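Long-range contacts in trypsin-resistant surface T6 protein (Streptococcus pyogenes serotype M6, PDB 4P0D), which serves as the backbone pilin of streptococcal surface pili, probably joined to neighbouring subunits and the cell wall through its sortase signal: residues T191-D196 against E281-N286; Y317-A322 against A392-A397; G169-Y174 against K262-N267; S149-V154 against K310-I315. The protein carries 1 engineered substitution. One frame throughout, in Å; residues are numbered along the deposited sequence. Where two conformers were deposited one is given.

Contact 1: T191-D196 against E281-N286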
loop_
_atom_site.group_PDB
_atom_site.type_symbol
_atom_site.label_atom_id
_atom_site.label_comp_id
_atom_site.label_asym_id
_atom_site.label_seq_id
_atom_site.Cartn_x
_atom_site.Cartn_y
_atom_site.Cartn_z
ATOM N N THR A 191 16.047 8.343 2.396
ATOM C CA THR A 191 14.604 8.399 2.331
ATOM C C THR A 191 13.998 7.110 2.929
ATOM O O THR A 191 14.414 5.990 2.603
ATOM C CB THR A 191 14.092 8.626 0.895
ATOM O OG1 THR A 191 14.500 9.916 0.411
ATOM C CG2 THR A 191 12.585 8.538 0.832
ATOM N N VAL A 192 13.047 7.314 3.838
ATOM C CA VAL A 192 12.228 6.245 4.443
ATOM C C VAL A 192 10.825 6.816 4.533
ATOM O O VAL A 192 10.524 7.508 5.496
ATOM C CB VAL A 192 12.665 5.912 5.895
ATOM C CG1 VAL A 192 11.831 4.758 6.462
ATOM C CG2 VAL A 192 14.126 5.578 5.985
ATOM N N TYR A 193 9.973 6.553 3.544
ATOM C CA TYR A 193 8.732 7.306 3.373
ATOM C C TYR A 193 7.545 6.383 3.050
ATOM O O TYR A 193 7.582 5.663 2.052
ATOM C CB TYR A 193 8.942 8.299 2.239
ATOM C CG TYR A 193 7.909 9.371 2.032
ATOM C CD1 TYR A 193 6.642 9.075 1.550
ATOM C CD2 TYR A 193 8.235 10.715 2.234
ATOM C CE1 TYR A 193 5.711 10.069 1.317
ATOM C CE2 TYR A 193 7.308 11.715 2.022
ATOM C CZ TYR A 193 6.051 11.384 1.550
ATOM O OH TYR A 193 5.140 12.368 1.324
ATOM N N VAL A 194 6.490 6.448 3.864
ATOM C CA VAL A 194 5.334 5.545 3.729
ATOM C C VAL A 194 4.051 6.301 3.345
ATOM O O VAL A 194 3.768 7.401 3.857
ATOM C CB VAL A 194 5.155 4.679 5.009
ATOM C CG1 VAL A 194 3.929 3.764 4.896
ATOM C CG2 VAL A 194 6.421 3.863 5.262
ATOM N N SER A 195 3.313 5.737 2.379
ATOM C CA SER A 195 2.049 6.316 1.923
ATOM C C SER A 195 0.963 5.251 1.782
ATOM O O SER A 195 1.247 4.074 1.541
ATOM C CB SER A 195 2.210 7.017 0.568
ATOM O OG SER A 195 3.408 7.775 0.486
ATOM N N ASP A 196 -0.286 5.679 1.943
ATOM C CA ASP A 196 -1.439 4.904 1.486
ATOM C C ASP A 196 -2.528 5.864 1.080
ATOM O O ASP A 196 -2.576 7.006 1.553
ATOM C CB ASP A 196 -1.919 3.938 2.573
ATOM C CG ASP A 196 -2.729 2.753 2.023
ATOM O OD1 ASP A 196 -3.090 2.732 0.840
ATOM O OD2 ASP A 196 -3.049 1.849 2.813
ATOM N N GLU A 281 2.510 2.293 -0.155
ATOM C CA GLU A 281 3.780 2.483 -0.855
ATOM C C GLU A 281 4.877 2.801 0.126
ATOM O O GLU A 281 4.665 3.600 1.037
ATOM C CB GLU A 281 3.654 3.618 -1.855
ATOM C CG GLU A 281 2.811 3.254 -3.053
ATOM C CD GLU A 281 2.693 4.378 -4.072
ATOM O OE1 GLU A 281 3.406 4.315 -5.084
ATOM O OE2 GLU A 281 1.875 5.305 -3.869
ATOM N N PHE A 282 6.030 2.152 -0.049
ATOM C CA PHE A 282 7.222 2.405 0.744
ATOM C C PHE A 282 8.343 2.880 -0.174
ATOM O O PHE A 282 8.874 2.099 -0.980
ATOM C CB PHE A 282 7.633 1.152 1.526
ATOM C CG PHE A 282 8.874 1.313 2.360
ATOM C CD1 PHE A 282 9.203 2.533 2.968
ATOM C CD2 PHE A 282 9.706 0.234 2.573
ATOM C CE1 PHE A 282 10.345 2.652 3.747
ATOM C CE2 PHE A 282 10.837 0.351 3.356
ATOM C CZ PHE A 282 11.168 1.563 3.934
ATOM N N PHE A 283 8.667 4.173 -0.052
ATOM C CA PHE A 283 9.693 4.824 -0.868
ATOM C C PHE A 283 10.990 4.872 -0.111
ATOM O O PHE A 283 11.001 5.257 1.060
ATOM C CB PHE A 283 9.326 6.257 -1.217
ATOM C CG PHE A 283 8.062 6.378 -1.978
ATOM C CD1 PHE A 283 6.853 6.492 -1.319
ATOM C CD2 PHE A 283 8.070 6.356 -3.371
ATOM C CE1 PHE A 283 5.674 6.597 -2.026
ATOM C CE2 PHE A 283 6.886 6.470 -4.083
ATOM C CZ PHE A 283 5.689 6.591 -3.409
ATOM N N TYR A 284 12.079 4.530 -0.801
ATOM C CA TYR A 284 13.426 4.584 -0.225
ATOM C C TYR A 284 14.409 4.931 -1.362
ATOM O O TYR A 284 13.996 5.044 -2.528
ATOM C CB TYR A 284 13.786 3.246 0.453
ATOM C CG TYR A 284 13.648 2.071 -0.494
ATOM C CD1 TYR A 284 12.424 1.415 -0.644
ATOM C CD2 TYR A 284 14.726 1.640 -1.276
ATOM C CE1 TYR A 284 12.284 0.365 -1.538
ATOM C CE2 TYR A 284 14.586 0.592 -2.180
ATOM C CZ TYR A 284 13.373 -0.047 -2.301
ATOM O OH TYR A 284 13.215 -1.098 -3.196
ATOM N N SER A 285 15.683 5.134 -1.023
ATOM C CA SER A 285 16.691 5.415 -2.042
ATOM C C SER A 285 17.402 4.148 -2.512
ATOM O O SER A 285 17.860 3.363 -1.705
ATOM C CB SER A 285 17.750 6.401 -1.574
ATOM O OG SER A 285 18.713 6.569 -2.631
ATOM N N ASN A 286 17.506 3.981 -3.831
ATOM C CA ASN A 286 18.366 2.941 -4.406
ATOM C C ASN A 286 19.679 3.501 -4.973
ATOM O O ASN A 286 20.392 2.827 -5.725
ATOM C CB ASN A 286 17.604 2.086 -5.435
ATOM C CG ASN A 286 17.172 2.860 -6.669
ATOM O OD1 ASN A 286 17.238 4.095 -6.718
ATOM N ND2 ASN A 286 16.714 2.132 -7.673
#
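The carbonyl oxygen of Tyr193 accepts a hydrogen bond from Phe283 N at 2.8 Å, the N-H pointing almost straight at it (169°), while Phe282 CA brings a C-H contact to the same oxygen. This is an antiparallel ladder in the Ig-like middle domain of the pilin, and the ring edges of both phenylalanines close around the acceptor: CD1 of Phe283 lies 3.5 Å from Tyr193 O and CD1 of Phe282 3.6 Å. Tyr193 with Phe283 and Ser195 with Glu281 are hydrogen-bonded pairs; Val194 with Phe282 between them is non-hydrogen-bonded. On the face carrying Tyr193 and Phe283 the two side chains lie side by side, their rings set obliquely with planes at 83°, and touch through their CD1 atoms. Tyr193 OH continues to Asn296 O, and Glu281 OE2 makes a salt bridge to Lys300, so a loop following the strand is tied to this face. On the other face Phe282 packs with two valines. Its chi1 of 179° puts CG anti to the backbone N, and the end of the side chain comes nearer strand 192-196, where Val192 CG1 meets CE1 at the ring edge, 3.7 Å away, and Val194 CG2 meets CD1. Phe282 also packs on Pro148 and Ile150 of strand 139-155. Back on the Tyr193 face, Ser195 OG, hydrogen-bonded to Asn244 OD1, sits 3.6 Å from Phe283 CE1 at the ring's edge.

Contact 2: Y317-A322 against A392-A397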
loop_
_atom_site.group_PDB
_atom_site.type_symbol
_atom_site.label_atom_id
_atom_site.label_comp_id
_atom_site.label_asym_id
_atom_site.label_seq_id
_atom_site.Cartn_x
_atom_site.Cartn_y
_atom_site.Cartn_z
ATOM N N TYR A 317 -14.074 -6.755 -0.954
ATOM C CA TYR A 317 -15.245 -6.901 -1.836
ATOM C C TYR A 317 -16.574 -6.717 -1.092
ATOM O O TYR A 317 -16.671 -6.963 0.111
ATOM C CB TYR A 317 -15.198 -8.270 -2.491
ATOM C CG TYR A 317 -14.002 -8.439 -3.393
ATOM C CD1 TYR A 317 -14.006 -7.927 -4.692
ATOM C CD2 TYR A 317 -12.846 -9.067 -2.945
ATOM C CE1 TYR A 317 -12.907 -8.063 -5.519
ATOM C CE2 TYR A 317 -11.745 -9.209 -3.780
ATOM C CZ TYR A 317 -11.791 -8.704 -5.061
ATOM O OH TYR A 317 -10.699 -8.828 -5.884
ATOM N N THR A 318 -17.596 -6.266 -1.818
ATOM C CA THR A 318 -18.962 -6.262 -1.294
ATOM C C THR A 318 -19.887 -6.776 -2.386
ATOM O O THR A 318 -19.549 -6.718 -3.577
ATOM C CB THR A 318 -19.453 -4.850 -0.885
ATOM O OG1 THR A 318 -19.712 -4.061 -2.057
ATOM C CG2 THR A 318 -18.437 -4.123 -0.060
ATOM N N TYR A 319 -21.066 -7.234 -1.965
ATOM C CA TYR A 319 -22.120 -7.672 -2.872
ATOM C C TYR A 319 -23.411 -6.952 -2.517
ATOM O O TYR A 319 -23.516 -6.293 -1.475
ATOM C CB TYR A 319 -22.354 -9.180 -2.723
ATOM C CG TYR A 319 -21.068 -9.993 -2.746
ATOM C CD1 TYR A 319 -20.298 -10.072 -3.903
ATOM C CD2 TYR A 319 -20.612 -10.641 -1.600
ATOM C CE1 TYR A 319 -19.114 -10.792 -3.931
ATOM C CE2 TYR A 319 -19.427 -11.374 -1.618
ATOM C CZ TYR A 319 -18.677 -11.442 -2.783
ATOM O OH TYR A 319 -17.488 -12.160 -2.799
ATOM N N GLN A 320 -24.411 -7.113 -3.374
ATOM C CA GLN A 320 -25.723 -6.573 -3.087
ATOM C C GLN A 320 -26.783 -7.608 -3.383
ATOM O O GLN A 320 -26.612 -8.452 -4.266
ATOM C CB GLN A 320 -25.958 -5.272 -3.840
ATOM C CG GLN A 320 -25.822 -5.365 -5.344
ATOM C CD GLN A 320 -25.785 -4.004 -6.013
ATOM O OE1 GLN A 320 -25.517 -2.981 -5.377
ATOM N NE2 GLN A 320 -26.036 -3.989 -7.308
ATOM N N ILE A 321 -27.850 -7.559 -2.599
ATOM C CA ILE A 321 -28.950 -8.493 -2.718
ATOM C C ILE A 321 -30.085 -7.851 -3.509
ATOM O O ILE A 321 -30.460 -6.717 -3.252
ATOM C CB ILE A 321 -29.459 -8.932 -1.336
ATOM C CG1 ILE A 321 -28.311 -9.562 -0.538
ATOM C CG2 ILE A 321 -30.610 -9.932 -1.473
ATOM C CD1 ILE A 321 -28.662 -9.881 0.886
ATOM N N ALA A 322 -30.643 -8.624 -4.435
ATOM C CA ALA A 322 -31.735 -8.183 -5.288
ATOM C C ALA A 322 -32.795 -9.278 -5.349
ATOM O O ALA A 322 -32.498 -10.460 -5.174
ATOM C CB ALA A 322 -31.215 -7.864 -6.687
ATOM N N ALA A 392 -25.273 -14.940 -0.008
ATOM C CA ALA A 392 -24.495 -14.037 -0.850
ATOM C C ALA A 392 -23.011 -14.387 -0.781
ATOM O O ALA A 392 -22.447 -14.491 0.308
ATOM C CB ALA A 392 -24.710 -12.594 -0.421
ATOM N N ASN A 393 -22.397 -14.565 -1.945
ATOM C CA ASN A 393 -20.947 -14.737 -2.064
ATOM C C ASN A 393 -20.472 -14.577 -3.515
ATOM O O ASN A 393 -21.264 -14.331 -4.424
ATOM C CB ASN A 393 -20.515 -16.100 -1.494
ATOM C CG ASN A 393 -21.266 -17.255 -2.122
ATOM O OD1 ASN A 393 -21.363 -17.349 -3.344
ATOM N ND2 ASN A 393 -21.800 -18.131 -1.297
ATOM N N TRP A 394 -19.171 -14.704 -3.732
ATOM C CA TRP A 394 -18.604 -14.537 -5.059
ATOM C C TRP A 394 -19.319 -15.455 -6.050
ATOM O O TRP A 394 -19.688 -15.015 -7.134
ATOM C CB TRP A 394 -17.104 -14.833 -5.028
ATOM C CG TRP A 394 -16.407 -14.459 -6.257
ATOM C CD1 TRP A 394 -16.057 -15.293 -7.278
ATOM C CD2 TRP A 394 -15.949 -13.155 -6.625
ATOM N NE1 TRP A 394 -15.423 -14.593 -8.263
ATOM C CE2 TRP A 394 -15.330 -13.279 -7.891
ATOM C CE3 TRP A 394 -15.999 -11.895 -6.015
ATOM C CZ2 TRP A 394 -14.771 -12.190 -8.565
ATOM C CZ3 TRP A 394 -15.444 -10.802 -6.687
ATOM C CH2 TRP A 394 -14.834 -10.963 -7.952
ATOM N N VAL A 395 -19.551 -16.701 -5.637
ATOM C CA VAL A 395 -20.206 -17.717 -6.472
ATOM C C VAL A 395 -21.670 -17.398 -6.773
ATOM O O VAL A 395 -22.086 -17.555 -7.904
ATOM C CB VAL A 395 -20.071 -19.135 -5.864
ATOM C CG1 VAL A 395 -20.950 -20.151 -6.606
ATOM C CG2 VAL A 395 -18.614 -19.585 -5.920
ATOM N N THR A 396 -22.444 -16.938 -5.790
ATOM C CA THR A 396 -23.855 -16.598 -6.029
ATOM C C THR A 396 -24.069 -15.186 -6.629
ATOM O O THR A 396 -25.143 -14.909 -7.159
ATOM C CB THR A 396 -24.755 -16.786 -4.767
ATOM O OG1 THR A 396 -24.293 -15.968 -3.682
ATOM C CG2 THR A 396 -24.806 -18.250 -4.315
ATOM N N ALA A 397 -23.061 -14.307 -6.594
ATOM C CA ALA A 397 -23.227 -12.940 -7.106
ATOM C C ALA A 397 -22.949 -12.851 -8.615
ATOM O O ALA A 397 -22.066 -12.119 -9.058
ATOM C CB ALA A 397 -22.342 -11.963 -6.337
#
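Trp394 turns the edge of its six-membered ring toward the face of Tyr317, a T-shaped pair with centroids 5.3 Å apart and planes at 72°, in which CZ3 of the indole makes the nearest approach. Tyr319 meets the same indole differently: its OH lies in the indole plane, at the edge, 3.6 Å from Trp394 CE3, and the two side chains cross at about a right angle. One face of the Tyr319 ring is covered toward its rim by the carbonyl carbon of Asn393. The cluster sits where the chain passes from the middle domain into the prealbumin-like one, and packs the start of strand 320-327 on the turn after strand 388-392. That turn is an Asx motif. Asn393 OD1 accepts from Thr396 N at 2.7 Å, and Thr396 OG1 in turn accepts from Asn393 N, so the two side chains fix the loop from both ends; a backbone bond from Ala397 N to Asn393 O tightens it. Asp160 OD2 supplies the polar link by bonding both Tyr319 OH and Trp394 N, while Lys163 makes a cation-pi contact with the indole, so residues of the 158-165 region are drawn in as well. In Trp394, chi1 of -170° sets CG anti to the backbone N. Farther along the turn, Ala397 CB touches Tyr319 CD1 at 3.7 Å.

Contact 3: G169-Y174 against K262-N267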
loop_
_atom_site.group_PDB
_atom_site.type_symbol
_atom_site.label_atom_id
_atom_site.label_comp_id
_atom_site.label_asym_id
_atom_site.label_seq_id
_atom_site.Cartn_x
_atom_site.Cartn_y
_atom_site.Cartn_z
ATOM N N GLY A 169 -20.845 0.397 6.379
ATOM C CA GLY A 169 -20.727 0.761 7.792
ATOM C C GLY A 169 -19.732 -0.065 8.583
ATOM O O GLY A 169 -19.574 0.172 9.762
ATOM N N SER A 170 -19.030 -1.007 7.951
ATOM C CA SER A 170 -18.017 -1.806 8.652
ATOM C C SER A 170 -16.681 -1.066 8.801
ATOM O O SER A 170 -16.211 -0.427 7.866
ATOM C CB SER A 170 -17.780 -3.119 7.908
ATOM O OG SER A 170 -18.956 -3.911 7.860
ATOM N N VAL A 171 -16.063 -1.165 9.969
ATOM C CA VAL A 171 -14.736 -0.586 10.180
ATOM C C VAL A 171 -13.681 -1.656 9.887
ATOM O O VAL A 171 -13.691 -2.761 10.452
ATOM C CB VAL A 171 -14.565 -0.018 11.602
ATOM C CG1 VAL A 171 -13.113 0.258 11.934
ATOM C CG2 VAL A 171 -15.386 1.256 11.761
ATOM N N LEU A 172 -12.771 -1.314 8.987
ATOM C CA LEU A 172 -11.697 -2.224 8.585
ATOM C C LEU A 172 -10.370 -1.746 9.153
ATOM O O LEU A 172 -10.093 -0.528 9.153
ATOM C CB LEU A 172 -11.628 -2.288 7.058
ATOM C CG LEU A 172 -12.904 -2.763 6.356
ATOM C CD1 LEU A 172 -12.672 -2.926 4.875
ATOM C CD2 LEU A 172 -13.381 -4.081 6.917
ATOM N N SER A 173 -9.561 -2.684 9.621
ATOM C CA SER A 173 -8.329 -2.376 10.346
ATOM C C SER A 173 -7.151 -2.836 9.505
ATOM O O SER A 173 -6.976 -4.018 9.266
ATOM C CB SER A 173 -8.305 -3.060 11.711
ATOM O OG SER A 173 -9.360 -2.548 12.518
ATOM N N TYR A 174 -6.355 -1.875 9.069
ATOM C CA TYR A 174 -5.218 -2.130 8.215
ATOM C C TYR A 174 -3.924 -2.020 9.025
ATOM O O TYR A 174 -3.823 -1.255 9.980
ATOM C CB TYR A 174 -5.185 -1.109 7.094
ATOM C CG TYR A 174 -6.324 -1.192 6.117
ATOM C CD1 TYR A 174 -7.527 -0.531 6.352
ATOM C CD2 TYR A 174 -6.197 -1.915 4.943
ATOM C CE1 TYR A 174 -8.560 -0.597 5.439
ATOM C CE2 TYR A 174 -7.232 -1.990 4.025
ATOM C CZ TYR A 174 -8.405 -1.333 4.275
ATOM O OH TYR A 174 -9.407 -1.410 3.351
ATOM N N LYS A 262 -7.364 2.676 10.340
ATOM C CA LYS A 262 -8.688 2.161 10.067
ATOM C C LYS A 262 -9.371 2.946 8.994
ATOM O O LYS A 262 -9.080 4.119 8.810
ATOM C CB LYS A 262 -9.526 2.259 11.323
ATOM C CG LYS A 262 -9.116 1.296 12.415
ATOM C CD LYS A 262 -9.999 1.596 13.608
ATOM C CE LYS A 262 -9.767 0.672 14.772
ATOM N NZ LYS A 262 -10.723 1.131 15.836
ATOM N N ALA A 263 -10.318 2.308 8.318
ATOM C CA ALA A 263 -11.233 2.990 7.453
ATOM C C ALA A 263 -12.618 2.363 7.560
ATOM O O ALA A 263 -12.751 1.212 7.967
ATOM C CB ALA A 263 -10.731 2.982 6.026
ATOM N N VAL A 264 -13.655 3.123 7.223
ATOM C CA VAL A 264 -15.029 2.614 7.304
ATOM C C VAL A 264 -15.716 2.615 5.936
ATOM O O VAL A 264 -15.675 3.610 5.199
ATOM C CB VAL A 264 -15.880 3.435 8.290
ATOM C CG1 VAL A 264 -16.043 4.853 7.782
ATOM C CG2 VAL A 264 -17.237 2.776 8.499
ATOM N N VAL A 265 -16.386 1.506 5.635
ATOM C CA VAL A 265 -16.969 1.262 4.317
ATOM C C VAL A 265 -18.148 2.216 4.193
ATOM O O VAL A 265 -19.009 2.257 5.073
ATOM C CB VAL A 265 -17.430 -0.215 4.171
ATOM C CG1 VAL A 265 -18.040 -0.488 2.794
ATOM C CG2 VAL A 265 -16.280 -1.164 4.415
ATOM N N ASN A 266 -18.143 3.036 3.142
ATOM C CA ASN A 266 -19.209 4.037 2.907
ATOM C C ASN A 266 -20.119 3.628 1.739
ATOM O O ASN A 266 -19.948 2.572 1.154
ATOM C CB ASN A 266 -18.606 5.435 2.683
ATOM C CG ASN A 266 -17.753 5.534 1.412
ATOM O OD1 ASN A 266 -18.198 5.195 0.309
ATOM N ND2 ASN A 266 -16.527 6.003 1.564
ATOM N N ASN A 267 -21.108 4.452 1.445
ATOM C CA ASN A 267 -22.123 4.122 0.434
ATOM C C ASN A 267 -21.591 4.023 -1.003
ATOM O O ASN A 267 -22.266 3.458 -1.852
ATOM C CB ASN A 267 -23.274 5.126 0.493
ATOM C CG ASN A 267 -22.879 6.487 -0.011
ATOM O OD1 ASN A 267 -23.198 6.860 -1.135
ATOM N ND2 ASN A 267 -22.161 7.222 0.798
#
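Strands 171-174 and 262-265 run antiparallel at 150°, Leu172 and Ala263 forming the hydrogen-bonded pair between the non-hydrogen-bonded pairs Val171 with Val264 and Ser173 with Lys262. This is a ladder of the Cna-B-like middle domain. Its shortest bond, Leu172 N to Ala263 O at 2.7 Å, is met nearly along the C=O axis. Ahead of strand 171-174 two further bonds continue the pairing: Val265 N to Ser170 O, and Gly169 N to Val265 O at 2.9 Å, the donor tilted 34° from the carbonyl plane. Gly169 has a positive phi (86°), at which a CB would press on the preceding carbonyl oxygen. Side chains divide between two faces. On one, the extended Lys262 chain crosses Val171, its CD 3.8 Å from Val171 CG1, and its CG passes Ser173 OG at 3.9 Å; Tyr433 of strand 431-434 also packs on Val171. The other face is buried: Leu172 CD1 meets Val265 CG2 at 4.0 Å, with Leu202 and Val154 beside Leu172, so the face looks into the domain. The end of the Tyr174 side chain approaches Ala263, its CE1 4.2 Å from Ala263 CB.

Contact 4: S149-V154 against K310-I315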
loop_
_atom_site.group_PDB
_atom_site.type_symbol
_atom_site.label_atom_id
_atom_site.label_comp_id
_atom_site.label_asym_id
_atom_site.label_seq_id
_atom_site.Cartn_x
_atom_site.Cartn_y
_atom_site.Cartn_z
ATOM N N SER A 149 10.976 -4.172 1.750
ATOM C CA SER A 149 9.665 -4.727 1.414
ATOM C C SER A 149 8.610 -4.005 2.209
ATOM O O SER A 149 8.913 -3.350 3.196
ATOM C CB SER A 149 9.579 -6.214 1.744
ATOM O OG SER A 149 9.706 -6.410 3.136
ATOM N N ILE A 150 7.372 -4.131 1.755
ATOM C CA ILE A 150 6.224 -3.634 2.491
ATOM C C ILE A 150 5.121 -4.666 2.352
ATOM O O ILE A 150 4.907 -5.176 1.257
ATOM C CB ILE A 150 5.760 -2.265 1.972
ATOM C CG1 ILE A 150 4.613 -1.726 2.822
ATOM C CG2 ILE A 150 5.328 -2.327 0.511
ATOM C CD1 ILE A 150 4.159 -0.351 2.380
ATOM N N THR A 151 4.448 -4.964 3.464
ATOM C CA THR A 151 3.360 -5.941 3.508
ATOM C C THR A 151 2.164 -5.301 4.196
ATOM O O THR A 151 2.305 -4.761 5.297
ATOM C CB THR A 151 3.773 -7.196 4.305
ATOM O OG1 THR A 151 4.971 -7.733 3.756
ATOM C CG2 THR A 151 2.705 -8.288 4.266
ATOM N N LYS A 152 1.004 -5.350 3.543
ATOM C CA LYS A 152 -0.214 -4.823 4.113
ATOM C C LYS A 152 -1.221 -5.928 4.399
ATOM O O LYS A 152 -1.431 -6.834 3.585
ATOM C CB LYS A 152 -0.855 -3.778 3.208
ATOM C CG LYS A 152 -2.106 -3.164 3.839
ATOM C CD LYS A 152 -2.461 -1.789 3.319
ATOM C CE LYS A 152 -3.199 -1.874 1.994
ATOM N NZ LYS A 152 -4.059 -0.694 1.694
ATOM N N LYS A 153 -1.851 -5.826 5.563
ATOM C CA LYS A 153 -2.886 -6.743 5.962
ATOM C C LYS A 153 -4.144 -5.968 6.365
ATOM O O LYS A 153 -4.067 -4.805 6.763
ATOM C CB LYS A 153 -2.412 -7.581 7.143
ATOM C CG LYS A 153 -1.376 -8.653 6.828
ATOM C CD LYS A 153 -0.926 -9.283 8.142
ATOM C CE LYS A 153 0.293 -10.182 7.988
ATOM N NZ LYS A 153 -0.081 -11.609 7.773
ATOM N N VAL A 154 -5.290 -6.635 6.254
ATOM C CA VAL A 154 -6.563 -6.077 6.662
ATOM C C VAL A 154 -7.336 -7.092 7.500
ATOM O O VAL A 154 -7.296 -8.292 7.238
ATOM C CB VAL A 154 -7.408 -5.546 5.474
ATOM C CG1 VAL A 154 -7.828 -6.646 4.509
ATOM C CG2 VAL A 154 -8.624 -4.789 5.978
ATOM N N LYS A 310 8.630 -0.050 -3.002
ATOM C CA LYS A 310 7.877 -1.286 -2.973
ATOM C C LYS A 310 6.435 -0.925 -2.674
ATOM O O LYS A 310 6.131 0.173 -2.180
ATOM C CB LYS A 310 8.411 -2.220 -1.884
ATOM C CG LYS A 310 9.792 -2.783 -2.148
ATOM C CD LYS A 310 9.784 -3.789 -3.293
ATOM C CE LYS A 310 11.196 -4.191 -3.705
ATOM N NZ LYS A 310 11.135 -5.010 -4.942
ATOM N N GLU A 311 5.528 -1.840 -2.953
ATOM C CA GLU A 311 4.130 -1.554 -2.680
ATOM C C GLU A 311 3.341 -2.799 -2.378
ATOM O O GLU A 311 3.805 -3.909 -2.590
ATOM C CB GLU A 311 3.500 -0.783 -3.848
ATOM C CG GLU A 311 3.635 -1.422 -5.203
ATOM C CD GLU A 311 2.925 -0.594 -6.271
ATOM O OE1 GLU A 311 1.813 -0.985 -6.681
ATOM O OE2 GLU A 311 3.447 0.460 -6.665
ATOM N N ASP A 312 2.158 -2.584 -1.810
ATOM C CA ASP A 312 1.231 -3.654 -1.513
ATOM C C ASP A 312 -0.181 -3.069 -1.445
ATOM O O ASP A 312 -0.373 -1.889 -1.134
ATOM C CB ASP A 312 1.608 -4.368 -0.211
ATOM C CG ASP A 312 1.067 -5.815 -0.138
ATOM O OD1 ASP A 312 0.514 -6.343 -1.138
ATOM O OD2 ASP A 312 1.208 -6.438 0.926
ATOM N N SER A 313 -1.148 -3.927 -1.749
ATOM C CA SER A 313 -2.542 -3.556 -1.842
ATOM C C SER A 313 -3.403 -4.717 -1.373
ATOM O O SER A 313 -3.062 -5.892 -1.586
ATOM C CB SER A 313 -2.863 -3.205 -3.291
ATOM O OG SER A 313 -4.186 -2.720 -3.422
ATOM N N LYS A 314 -4.506 -4.400 -0.705
ATOM C CA LYS A 314 -5.517 -5.396 -0.350
ATOM C C LYS A 314 -6.832 -4.942 -0.975
ATOM O O LYS A 314 -7.174 -3.763 -0.945
ATOM C CB LYS A 314 -5.647 -5.540 1.161
ATOM C CG LYS A 314 -4.384 -6.050 1.869
ATOM C CD LYS A 314 -3.980 -7.470 1.487
ATOM C CE LYS A 314 -5.094 -8.479 1.706
ATOM N NZ LYS A 314 -4.723 -9.820 1.183
ATOM N N ILE A 315 -7.553 -5.863 -1.573
ATOM C CA ILE A 315 -8.829 -5.525 -2.184
ATOM C C ILE A 315 -9.872 -6.117 -1.278
ATOM O O ILE A 315 -9.770 -7.289 -0.857
ATOM C CB ILE A 315 -8.961 -6.097 -3.614
ATOM C CG1 ILE A 315 -7.729 -5.772 -4.450
ATOM C CG2 ILE A 315 -10.216 -5.560 -4.310
ATOM C CD1 ILE A 315 -7.670 -6.573 -5.748
HETATM O O HOH W 1 4.246 -6.645 -1.351
#
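Ile150 lays its CG2 methyl against the backbone of Glu311, 3.5 Å from CA, with Lys310 CB touching the same methyl. Strands 149-154 and 310-312 of the Ig-like middle domain run almost parallel, 10° apart, but their axes stand 5.9 Å from each other, too wide for a regular ladder, and other groups fill the interval. A water donates to both Ile150 O and Glu311 O. Farther along, Asp312 spans the gap: chi1 of -156° sets its CG anti to the backbone N, and OD2 accepts from Lys152 N at 2.8 Å in a nearly straight bond (171°), on the anti side of OD2 with the donor standing out of the carboxylate plane. The buried Lys152 chain bends at chi3, and its NZ is joined covalently to Asn278 CG in an isopeptide bond, with Asp196 OD2 hydrogen-bonded to that nitrogen; the arrangement is consistent with the intramolecular Lys-Asn crosslinks of Gram-positive pilins. Asn278 OD1 also accepts a hydrogen bond from Lys314 N. The Lys314 chain, folded at chi2 and chi3, slides past Lys152 in the opposite direction; its CB lies 4.1 Å from Val154 CG1 and its CD 3.4 Å from Lys152 O.

Overall arrangement
Contacts 1, 3 and 4 belong to the middle domain, whereas contact 2 lies toward the next one, about 14 Å from contact 1 and 5 Å from contact 3 at the nearest atoms. Contacts 1 and 3 are largely buried antiparallel ladders held by backbone bonds. Contacts 2 and 4 are both only partly buried; contact 4 replaces the ladder with a carboxylate and a water, and contact 2 depends on aromatic rings. Contact 4 touches both ladders: Phe282 N lies 2.9 Å from Lys310 O, a probable hydrogen bond, and Tyr174 packs on Val154. Asp196 of contact 1 meets the crosslinked Lys152 of contact 4, and segments of contacts 2 and 4 adjoin in sequence.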